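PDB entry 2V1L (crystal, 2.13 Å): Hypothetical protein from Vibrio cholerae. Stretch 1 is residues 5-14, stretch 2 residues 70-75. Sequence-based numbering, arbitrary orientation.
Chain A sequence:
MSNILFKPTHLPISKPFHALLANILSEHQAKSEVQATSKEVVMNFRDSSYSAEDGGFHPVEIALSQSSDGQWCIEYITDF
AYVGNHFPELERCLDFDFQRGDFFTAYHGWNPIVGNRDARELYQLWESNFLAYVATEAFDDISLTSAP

Stretch 1 (5-14) LFKPTHLPIS
Stretch 2 (70-75) GQWCIE

Q71, W72 and I74 carry most of stretch 2's share of this contact, which buries 426 Å² in all. Stretch 1 has no regular helix or strand, yet F6 (phi/psi -118/132) forms a single beta bridge with W72 (-78/151), the first residue of strand 72-75, with their CA atoms 4.9 Å apart. The neighbouring pair in register is L5 and Q71, CA to CA 5.0 Å, so the two segments run parallel here. W72 N donates to L5 O at 2.8 Å, with an N-H...O angle of 139°, and F6 CA approaches W72 O at 3.4 Å in a CA-H...O contact, so the W72 backbone engages both residues. The CA-to-CB bond of W72 runs sideways to stretch 1 (chi1 m, chi2 81°); W72 CB offers an apolar surface to the ring of F6 (m, chi2 -87°), 3.7 Å from F6 CD1.

The CA-to-CB bond of Q71 (-86/145; chi1 p, chi2 t, chi3 32°) points toward stretch 1. The side chain is long enough to place Q71 NE2 3.2 Å from K7 O and 3.1 Å from K7 CB, a tight approach.

Farther along, a cis peptide precedes P8. Buried I74 (-80/119; t, t) then offers a branched apolar surface: I74 CG2 lies 3.6 Å from T9 CG2 (T9 chi1 p) and 3.8 Å from I13 CD1 (I13 m, t). The I13 N to L11 O hydrogen bond (2.7 Å) spans P12 (-77/68), closing a tight turn.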

# COMPACT_ATOMS: atom_id res chain seq x y z
N LEU A 5 6.69 -16.43 -2.52
CA LEU A 5 7.36 -15.36 -3.33
C LEU A 5 7.55 -14.05 -2.53
O LEU A 5 8.55 -13.35 -2.71
CB LEU A 5 6.61 -15.13 -4.66
CG LEU A 5 7.29 -14.24 -5.72
CD1 LEU A 5 8.64 -14.82 -6.15
CD2 LEU A 5 6.41 -13.99 -6.92
N PHE A 6 6.58 -13.74 -1.68
CA PHE A 6 6.70 -12.64 -0.70
C PHE A 6 6.60 -13.27 0.67
O PHE A 6 5.68 -14.06 0.92
CB PHE A 6 5.54 -11.64 -0.81
CG PHE A 6 5.36 -11.04 -2.16
CD1 PHE A 6 6.06 -9.90 -2.53
CD2 PHE A 6 4.46 -11.59 -3.06
CE1 PHE A 6 5.89 -9.34 -3.78
CE2 PHE A 6 4.27 -11.03 -4.32
CZ PHE A 6 4.99 -9.91 -4.68
N LYS A 7 7.51 -12.92 1.57
CA LYS A 7 7.40 -13.38 2.96
C LYS A 7 8.34 -12.68 3.94
O LYS A 7 9.41 -12.18 3.55
CB LYS A 7 7.65 -14.90 3.07
CG LYS A 7 6.45 -15.80 2.79
CD LYS A 7 6.82 -17.27 2.91
CE LYS A 7 6.18 -18.08 1.79
NZ LYS A 7 6.10 -19.53 2.12
N PRO A 8 7.91 -12.61 5.22
CA PRO A 8 6.57 -12.38 5.77
C PRO A 8 6.56 -11.08 6.61
O PRO A 8 7.61 -10.45 6.76
CB PRO A 8 6.39 -13.60 6.67
CG PRO A 8 7.86 -13.98 7.10
CD PRO A 8 8.81 -13.08 6.29
N THR A 9 5.40 -10.68 7.12
CA THR A 9 5.29 -9.49 7.97
C THR A 9 4.32 -9.76 9.12
O THR A 9 3.66 -10.80 9.15
CB THR A 9 4.82 -8.21 7.20
OG1 THR A 9 3.40 -8.22 7.04
CG2 THR A 9 5.48 -8.10 5.84
N HIS A 10 4.24 -8.81 10.06
CA HIS A 10 3.42 -8.94 11.27
C HIS A 10 1.98 -8.47 11.08
O HIS A 10 1.20 -8.45 12.04
CB HIS A 10 4.08 -8.20 12.45
CG HIS A 10 5.40 -8.78 12.86
ND1 HIS A 10 5.57 -9.47 14.05
CD2 HIS A 10 6.61 -8.81 12.24
CE1 HIS A 10 6.83 -9.88 14.14
NE2 HIS A 10 7.47 -9.49 13.05
N LEU A 11 1.64 -8.09 9.86
CA LEU A 11 0.27 -7.75 9.49
C LEU A 11 -0.30 -8.84 8.57
O LEU A 11 0.44 -9.42 7.78
CB LEU A 11 0.22 -6.37 8.82
CG LEU A 11 0.40 -5.18 9.78
CD1 LEU A 11 0.35 -3.89 9.02
CD2 LEU A 11 -0.64 -5.20 10.91
N PRO A 12 -1.61 -9.12 8.67
CA PRO A 12 -2.18 -10.21 7.89
C PRO A 12 -2.38 -9.87 6.41
O PRO A 12 -3.53 -9.76 5.94
CB PRO A 12 -3.51 -10.46 8.59
CG PRO A 12 -3.90 -9.16 9.12
CD PRO A 12 -2.64 -8.44 9.48
N ILE A 13 -1.27 -9.68 5.69
CA ILE A 13 -1.29 -9.46 4.25
C ILE A 13 -1.91 -10.69 3.60
O ILE A 13 -1.52 -11.83 3.90
CB ILE A 13 0.12 -9.14 3.67
CG1 ILE A 13 0.71 -7.88 4.35
CG2 ILE A 13 0.07 -8.89 2.17
CD1 ILE A 13 2.14 -7.57 3.96
N SER A 14 -2.90 -10.44 2.73
CA SER A 14 -3.68 -11.49 2.07
C SER A 14 -3.02 -12.10 0.88
O SER A 14 -2.23 -11.45 0.17
CB SER A 14 -5.00 -10.90 1.57
OG SER A 14 -5.90 -10.77 2.65
N GLY A 70 16.36 -14.51 -2.87
CA GLY A 70 15.53 -14.55 -4.09
C GLY A 70 14.12 -13.98 -3.97
O GLY A 70 13.61 -13.40 -4.93
N GLN A 71 13.49 -14.16 -2.80
CA GLN A 71 12.09 -13.76 -2.60
C GLN A 71 11.90 -12.29 -2.18
O GLN A 71 12.72 -11.76 -1.43
CB GLN A 71 11.39 -14.70 -1.60
CG GLN A 71 11.73 -14.48 -0.13
CD GLN A 71 10.84 -15.29 0.81
OE1 GLN A 71 10.39 -16.39 0.47
NE2 GLN A 71 10.58 -14.75 1.99
N TRP A 72 10.81 -11.67 -2.64
CA TRP A 72 10.56 -10.23 -2.49
C TRP A 72 10.06 -9.84 -1.10
O TRP A 72 9.41 -10.63 -0.42
CB TRP A 72 9.58 -9.74 -3.54
CG TRP A 72 10.13 -9.71 -4.94
CD1 TRP A 72 10.24 -10.77 -5.80
CD2 TRP A 72 10.64 -8.57 -5.66
NE1 TRP A 72 10.78 -10.37 -6.99
CE2 TRP A 72 11.05 -9.03 -6.94
CE3 TRP A 72 10.81 -7.21 -5.34
CZ2 TRP A 72 11.60 -8.17 -7.90
CZ3 TRP A 72 11.36 -6.36 -6.31
CH2 TRP A 72 11.75 -6.84 -7.57
N CYS A 73 10.37 -8.62 -0.69
CA CYS A 73 9.96 -8.10 0.61
C CYS A 73 9.15 -6.82 0.44
O CYS A 73 9.55 -5.94 -0.31
CB CYS A 73 11.19 -7.81 1.46
SG CYS A 73 12.37 -9.20 1.50
N ILE A 74 8.00 -6.74 1.11
CA ILE A 74 7.21 -5.51 1.09
C ILE A 74 7.81 -4.53 2.09
O ILE A 74 7.91 -4.81 3.28
CB ILE A 74 5.70 -5.76 1.37
CG1 ILE A 74 4.90 -4.46 1.26
CG2 ILE A 74 5.49 -6.34 2.75
CD1 ILE A 74 3.49 -4.72 0.90
N GLU A 75 8.25 -3.38 1.57
CA GLU A 75 8.95 -2.36 2.38
C GLU A 75 7.99 -1.45 3.14
O GLU A 75 8.08 -1.32 4.34
CB GLU A 75 9.85 -1.52 1.48
CG GLU A 75 10.82 -2.34 0.66
CD GLU A 75 12.00 -2.82 1.47
OE1 GLU A 75 11.81 -3.57 2.46
OE2 GLU A 75 13.13 -2.45 1.09